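Local coordinates for protein MxaA (Stigmatella aurantiaca, PDB 4W4T) that binds NADPH and, as the terminal reductase domain of the myxalamid PKS-NRPS assembly line, probably releases the finished chain by reduction to a primary alcohol, at residues E135-R138 against L139-E142; F315-A318 against D319-W322; M321-Y324 against M325-F328. All blocks are in the same frame, centred on the assembly; numbering follows the deposited sequence.

All three contacts are local: two lie within a helix, and interaction 2 spans the loop leading into one. Interaction 1 is on helix 133-142, beside the parallel sheet of the Rossmann-type part; interactions 2 and 3 start and end helix 318-328, share Met321 and Trp322, and lie across the chain's centre, their centres about 49 and 52 Å from that of interaction 1. Each pairs a buried side (Phe136, Leu139, Ser140; Val316, Ala318, Met321, Trp322; Met325) with exposed polar residues (Arg138, Glu141; Arg317, Asp319; Asn323). Water bridges are common to 1 and 3; the glutamine-glutamate bond is particular to 1, salt bridges and a glutamate accepting the N-H of the N-cap residue to 2, the Met-aromatic contact to 3.

Interaction 1. Residues E135-R138 against L139-E142; sequences EFQR and LSEE
Gln137 and Glu141, one helical turn apart, are joined by a side-chain hydrogen bond in which NE2 of Gln137 donates to OE2 of Glu141 over 2.9 Å. The bond is almost straight at 172°, and the carboxylate oxygen lies close to the amide plane, but it is met on its anti side and from well out of the carboxylate plane, and the two flat groups are turned 69° apart. The glutamine reaches it by a bend at chi2 (62°), which brings the amide N to the Glu141 carboxylate. Both residues have long polar ends, suited to a helix surface.

Ser140 makes a second kind of polar contact: its OG donates to the backbone O of Gln137, 2.6 Å away. The hydroxyl sits between its own backbone N and carbonyl carbon, folded back toward the preceding turn, where a short side chain fits. OG is also bonded to Thr180 OG1, and the serine is buried.

Opposite charges are linked more loosely. Arg138 and Glu142 run side by side, yet NE of Arg138 stays 4.7 Å from OE2 of Glu142, and one water joins them, accepting from NE and donating to OE2. The stem of the arginine comes nearer, with its CG 3.6 Å from the same OE2.

Regular backbone bonds run from Leu139 N to Glu135 O and from Ser140 N to Phe136 O. At the helix end Glu141 N turns instead mainly to Arg138 O, at 3.0 Å.

Phe136 and Leu139 face inward, apolar as that side requires, and pack on Leu176 of helix 159-177; Glu142 O bonds Thr57 OG1 at the start of strand 57-61, so the helix ends next to the parallel sheet.

Interaction 2. Residues F315-A318 against D319-W322; sequences FVRA and DEMW
Arg317 lays one face of its guanidinium over the stem of Glu320, with NH2 of Arg317 3.4 Å from CG of Glu320. A bend at chi3 (-59°) turns the group back over the first helical turn, where two acids gather round it. NH1 of Arg317 faces both oxygens of Asp319: OD1, over the guanidinium face, makes a salt bridge at 2.6 Å, and OD2 takes a weak hydrogen bond. A longer salt bridge runs from NH2 of Arg317 to OE2 of Glu320 at 3.6 Å.

The other oxygen of Glu320 has a different task. OE1 takes the backbone N-H of Arg317 at 2.8 Å in a nearly straight bond, through its anti lone pair, so one carboxylate serves both main chain and guanidinium.

Away from these charges the packing is apolar. CG1 of Val316 meets CG of selenomethionine Met321 at 3.9 Å, and the small, buried Ala318 sets its CB near the Trp322 ring. Ala318 O sits over the ring face, off-centre, 3.2 Å from CG of Trp322, while also accepting its backbone N.

This is a helix N-terminus whose N3 glutamate accepts the N-H of the N-cap residue Arg317, resembling only one side of a capping box, beside an Arg317-Asp319-Glu320 salt-bridge network.

Interaction 3. Residues M321-Y324 against M325-F328; sequences MWNY and MRAF
Arg326 lies back along the preceding turn against Trp322. Its CB is 3.6 Å from Trp322 O, CG comes closer to that oxygen, which also accepts the backbone N of Arg326, and CD is still 4.1 Å from it. From CG to NE the chain is extended (chi3 -166°), carrying CZ to Trp322 CB, which lies over one face of the guanidinium, 3.7 Å from NH2. The aliphatic part thus follows the turn, while the flat cation uses NH2 for Leu332 O and NH1 for a water at 2.7 Å. That water in turn donates to OD1 of Asn323 at 3.0 Å, in a bridge at the guanidinium edge.

On the buried side Met325, a selenomethionine here, sets SE at the edge of the Trp322 ring, 5.1 Å from the six-membered centroid and 88° off the normal. SE also lies 4.1 Å from CE of Met321. Leu266 and Val270 of helix 261-272 cover Met325, and Phe328 packs against helix 400-412.

Backbone bonds continue through Phe328 N to Tyr324 O, the i to i+4 pattern of an alpha-helix; with Arg326 and Asn323 on one flank and Met321, Trp322 and Met325 buried, the helix is amphipathic.

Interaction 1. Residues E135-R138 against L139-E142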
# COMPACT_ATOMS: atom_id res chain seq x y z
N GLU A 135 37.09 11.42 -0.17
CA GLU A 135 36.33 11.60 -1.41
C GLU A 135 35.48 12.86 -1.37
O GLU A 135 35.37 13.58 -2.37
CB GLU A 135 35.43 10.40 -1.66
CG GLU A 135 36.18 9.14 -2.07
CD GLU A 135 35.35 7.87 -1.94
OE1 GLU A 135 34.23 7.90 -1.37
OE2 GLU A 135 35.82 6.81 -2.41
N PHE A 136 34.88 13.14 -0.21
CA PHE A 136 34.04 14.32 -0.07
C PHE A 136 34.90 15.59 -0.21
O PHE A 136 34.51 16.56 -0.86
CB PHE A 136 33.30 14.30 1.28
CG PHE A 136 32.24 15.36 1.42
CD1 PHE A 136 30.98 15.19 0.85
CD2 PHE A 136 32.49 16.52 2.14
CE1 PHE A 136 30.00 16.16 0.99
CE2 PHE A 136 31.52 17.50 2.28
CZ PHE A 136 30.27 17.33 1.70
N GLN A 137 36.09 15.56 0.39
CA GLN A 137 37.00 16.68 0.27
C GLN A 137 37.40 16.89 -1.19
O GLN A 137 37.46 18.02 -1.68
CB GLN A 137 38.26 16.46 1.13
CG GLN A 137 39.32 17.52 0.89
CD GLN A 137 38.87 18.92 1.24
OE1 GLN A 137 38.06 19.13 2.14
NE2 GLN A 137 39.41 19.92 0.53
N ARG A 138 37.64 15.80 -1.91
CA ARG A 138 38.01 15.90 -3.32
C ARG A 138 36.86 16.49 -4.15
O ARG A 138 37.06 17.38 -4.98
CB ARG A 138 38.40 14.54 -3.88
CG ARG A 138 38.86 14.57 -5.34
CD ARG A 138 39.55 13.27 -5.73
NE ARG A 138 38.64 12.13 -5.79
CZ ARG A 138 38.55 11.16 -4.86
NH1 ARG A 138 39.33 11.18 -3.78
NH2 ARG A 138 37.68 10.17 -5.03
N LEU A 139 35.65 16.00 -3.90
CA LEU A 139 34.48 16.51 -4.61
C LEU A 139 34.30 18.00 -4.32
O LEU A 139 33.94 18.78 -5.20
CB LEU A 139 33.23 15.72 -4.23
CG LEU A 139 31.99 15.89 -5.12
CD1 LEU A 139 32.25 15.33 -6.50
CD2 LEU A 139 30.77 15.22 -4.48
N SER A 140 34.60 18.40 -3.08
CA SER A 140 34.47 19.78 -2.65
C SER A 140 35.47 20.71 -3.35
O SER A 140 35.33 21.93 -3.29
CB SER A 140 34.65 19.92 -1.14
OG SER A 140 36.03 20.03 -0.80
N GLU A 141 36.51 20.12 -3.94
CA GLU A 141 37.51 20.90 -4.69
C GLU A 141 37.16 20.98 -6.17
O GLU A 141 37.50 21.95 -6.86
CB GLU A 141 38.90 20.28 -4.52
CG GLU A 141 39.45 20.35 -3.11
CD GLU A 141 40.57 19.34 -2.87
OE1 GLU A 141 40.91 18.57 -3.80
OE2 GLU A 141 41.10 19.31 -1.73
N GLU A 142 36.47 19.96 -6.66
CA GLU A 142 36.28 19.79 -8.10
C GLU A 142 35.02 20.48 -8.67
O GLU A 142 35.05 21.00 -9.79
CB GLU A 142 36.26 18.30 -8.42
CG GLU A 142 37.62 17.64 -8.12
CD GLU A 142 37.76 16.24 -8.70
OE1 GLU A 142 36.74 15.61 -9.06
OE2 GLU A 142 38.91 15.76 -8.79
O HOH W 1 38.07 12.78 -8.89

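Interaction 2. Residues F315-A318 against D319-W322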
# COMPACT_ATOMS: atom_id res chain seq x y z
N PHE A 315 -4.33 26.19 -17.02
CA PHE A 315 -4.89 24.98 -16.40
C PHE A 315 -5.79 24.25 -17.38
O PHE A 315 -6.22 24.81 -18.39
CB PHE A 315 -5.68 25.33 -15.12
CG PHE A 315 -6.97 26.07 -15.39
CD1 PHE A 315 -8.15 25.38 -15.67
CD2 PHE A 315 -7.01 27.45 -15.36
CE1 PHE A 315 -9.33 26.06 -15.93
CE2 PHE A 315 -8.19 28.13 -15.61
CZ PHE A 315 -9.35 27.44 -15.89
N VAL A 316 -6.09 22.99 -17.09
CA VAL A 316 -7.08 22.26 -17.87
C VAL A 316 -8.17 21.82 -16.89
O VAL A 316 -7.89 21.58 -15.72
CB VAL A 316 -6.45 21.05 -18.62
CG1 VAL A 316 -5.97 20.01 -17.64
CG2 VAL A 316 -7.44 20.43 -19.59
N ARG A 317 -9.42 21.78 -17.35
CA ARG A 317 -10.49 21.26 -16.51
C ARG A 317 -10.61 19.76 -16.73
O ARG A 317 -10.24 19.27 -17.80
CB ARG A 317 -11.81 21.98 -16.82
CG ARG A 317 -11.77 23.44 -16.40
CD ARG A 317 -13.01 24.20 -16.80
NE ARG A 317 -13.23 24.17 -18.24
CZ ARG A 317 -14.15 23.41 -18.82
NH1 ARG A 317 -14.92 22.64 -18.07
NH2 ARG A 317 -14.29 23.42 -20.14
N ALA A 318 -11.10 19.04 -15.73
CA ALA A 318 -11.25 17.60 -15.85
C ALA A 318 -12.10 17.19 -17.06
O ALA A 318 -11.76 16.24 -17.77
CB ALA A 318 -11.85 17.02 -14.58
N ASP A 319 -13.20 17.90 -17.31
CA ASP A 319 -14.07 17.46 -18.40
C ASP A 319 -13.39 17.66 -19.76
O ASP A 319 -13.68 16.93 -20.70
CB ASP A 319 -15.45 18.16 -18.37
CG ASP A 319 -15.37 19.68 -18.44
OD1 ASP A 319 -14.34 20.24 -18.85
OD2 ASP A 319 -16.38 20.34 -18.09
N GLU A 320 -12.48 18.62 -19.85
CA GLU A 320 -11.67 18.77 -21.06
C GLU A 320 -10.73 17.57 -21.21
O GLU A 320 -10.58 17.00 -22.30
CB GLU A 320 -10.87 20.08 -21.04
CG GLU A 320 -11.73 21.33 -20.92
CD GLU A 320 -10.91 22.61 -20.85
OE1 GLU A 320 -10.07 22.76 -19.92
OE2 GLU A 320 -11.11 23.47 -21.73
N MSE A 321 -10.11 17.16 -20.11
CA MSE A 321 -9.26 15.98 -20.14
C MSE A 321 -10.02 14.77 -20.67
O MSE A 321 -9.52 14.05 -21.52
CB MSE A 321 -8.71 15.67 -18.75
CG MSE A 321 -7.53 16.49 -18.34
SE MSE A 321 -5.95 16.07 -19.45
CE MSE A 321 -5.87 14.15 -19.26
N TRP A 322 -11.22 14.53 -20.17
CA TRP A 322 -11.94 13.35 -20.63
C TRP A 322 -12.32 13.51 -22.10
O TRP A 322 -12.27 12.54 -22.85
CB TRP A 322 -13.18 13.08 -19.76
CG TRP A 322 -12.96 13.27 -18.28
CD1 TRP A 322 -13.81 13.87 -17.40
CD2 TRP A 322 -11.81 12.87 -17.51
NE1 TRP A 322 -13.27 13.86 -16.13
CE2 TRP A 322 -12.04 13.26 -16.17
CE3 TRP A 322 -10.61 12.22 -17.82
CZ2 TRP A 322 -11.12 13.03 -15.15
CZ3 TRP A 322 -9.69 11.99 -16.80
CH2 TRP A 322 -9.96 12.38 -15.48

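Interaction 3. Residues M321-Y324 against M325-F328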
# COMPACT_ATOMS: atom_id res chain seq x y z
N MSE A 321 -10.11 17.16 -20.11
CA MSE A 321 -9.26 15.98 -20.14
C MSE A 321 -10.02 14.77 -20.67
O MSE A 321 -9.52 14.05 -21.52
CB MSE A 321 -8.71 15.67 -18.75
CG MSE A 321 -7.53 16.49 -18.34
SE MSE A 321 -5.95 16.07 -19.45
CE MSE A 321 -5.87 14.15 -19.26
N TRP A 322 -11.22 14.53 -20.17
CA TRP A 322 -11.94 13.35 -20.63
C TRP A 322 -12.32 13.51 -22.10
O TRP A 322 -12.27 12.54 -22.85
CB TRP A 322 -13.18 13.08 -19.76
CG TRP A 322 -12.96 13.27 -18.28
CD1 TRP A 322 -13.81 13.87 -17.40
CD2 TRP A 322 -11.81 12.87 -17.51
NE1 TRP A 322 -13.27 13.86 -16.13
CE2 TRP A 322 -12.04 13.26 -16.17
CE3 TRP A 322 -10.61 12.22 -17.82
CZ2 TRP A 322 -11.12 13.03 -15.15
CZ3 TRP A 322 -9.69 11.99 -16.80
CH2 TRP A 322 -9.96 12.38 -15.48
N ASN A 323 -12.66 14.73 -22.52
CA ASN A 323 -12.91 14.97 -23.94
C ASN A 323 -11.70 14.56 -24.78
O ASN A 323 -11.85 13.92 -25.81
CB ASN A 323 -13.24 16.44 -24.22
CG ASN A 323 -14.59 16.87 -23.66
OD1 ASN A 323 -15.46 16.05 -23.38
ND2 ASN A 323 -14.77 18.17 -23.50
N TYR A 324 -10.50 14.93 -24.33
CA TYR A 324 -9.29 14.65 -25.11
C TYR A 324 -9.06 13.15 -25.20
O TYR A 324 -8.60 12.64 -26.21
CB TYR A 324 -8.05 15.35 -24.51
CG TYR A 324 -8.15 16.86 -24.42
CD1 TYR A 324 -8.94 17.59 -25.30
CD2 TYR A 324 -7.45 17.57 -23.44
CE1 TYR A 324 -9.03 18.97 -25.23
CE2 TYR A 324 -7.53 18.96 -23.35
CZ TYR A 324 -8.33 19.65 -24.25
OH TYR A 324 -8.43 21.02 -24.17
N MSE A 325 -9.36 12.45 -24.11
CA MSE A 325 -9.15 11.01 -24.08
C MSE A 325 -10.20 10.23 -24.89
O MSE A 325 -9.88 9.24 -25.54
CB MSE A 325 -9.12 10.54 -22.62
CG MSE A 325 -7.89 11.16 -21.93
SE MSE A 325 -7.81 10.59 -20.08
CE MSE A 325 -7.45 8.70 -20.40
N ARG A 326 -11.44 10.71 -24.90
CA ARG A 326 -12.45 10.10 -25.77
C ARG A 326 -12.08 10.30 -27.22
O ARG A 326 -12.31 9.42 -28.06
CB ARG A 326 -13.85 10.69 -25.52
CG ARG A 326 -14.39 10.41 -24.14
CD ARG A 326 -15.84 10.86 -24.02
NE ARG A 326 -16.24 10.89 -22.62
CZ ARG A 326 -16.27 12.01 -21.90
NH1 ARG A 326 -15.96 13.17 -22.45
NH2 ARG A 326 -16.64 11.96 -20.63
N ALA A 327 -11.54 11.47 -27.52
CA ALA A 327 -11.21 11.79 -28.91
C ALA A 327 -10.12 10.86 -29.40
O ALA A 327 -10.10 10.45 -30.56
CB ALA A 327 -10.79 13.25 -29.04
N PHE A 328 -9.21 10.50 -28.50
CA PHE A 328 -8.19 9.51 -28.82
C PHE A 328 -8.81 8.14 -29.02
O PHE A 328 -8.29 7.33 -29.77
CB PHE A 328 -7.13 9.46 -27.71
CG PHE A 328 -5.99 8.53 -28.03
CD1 PHE A 328 -4.96 8.96 -28.85
CD2 PHE A 328 -5.96 7.25 -27.54
CE1 PHE A 328 -3.89 8.11 -29.15
CE2 PHE A 328 -4.91 6.39 -27.83
CZ PHE A 328 -3.88 6.82 -28.64
O HOH W 2 -16.02 15.15 -20.60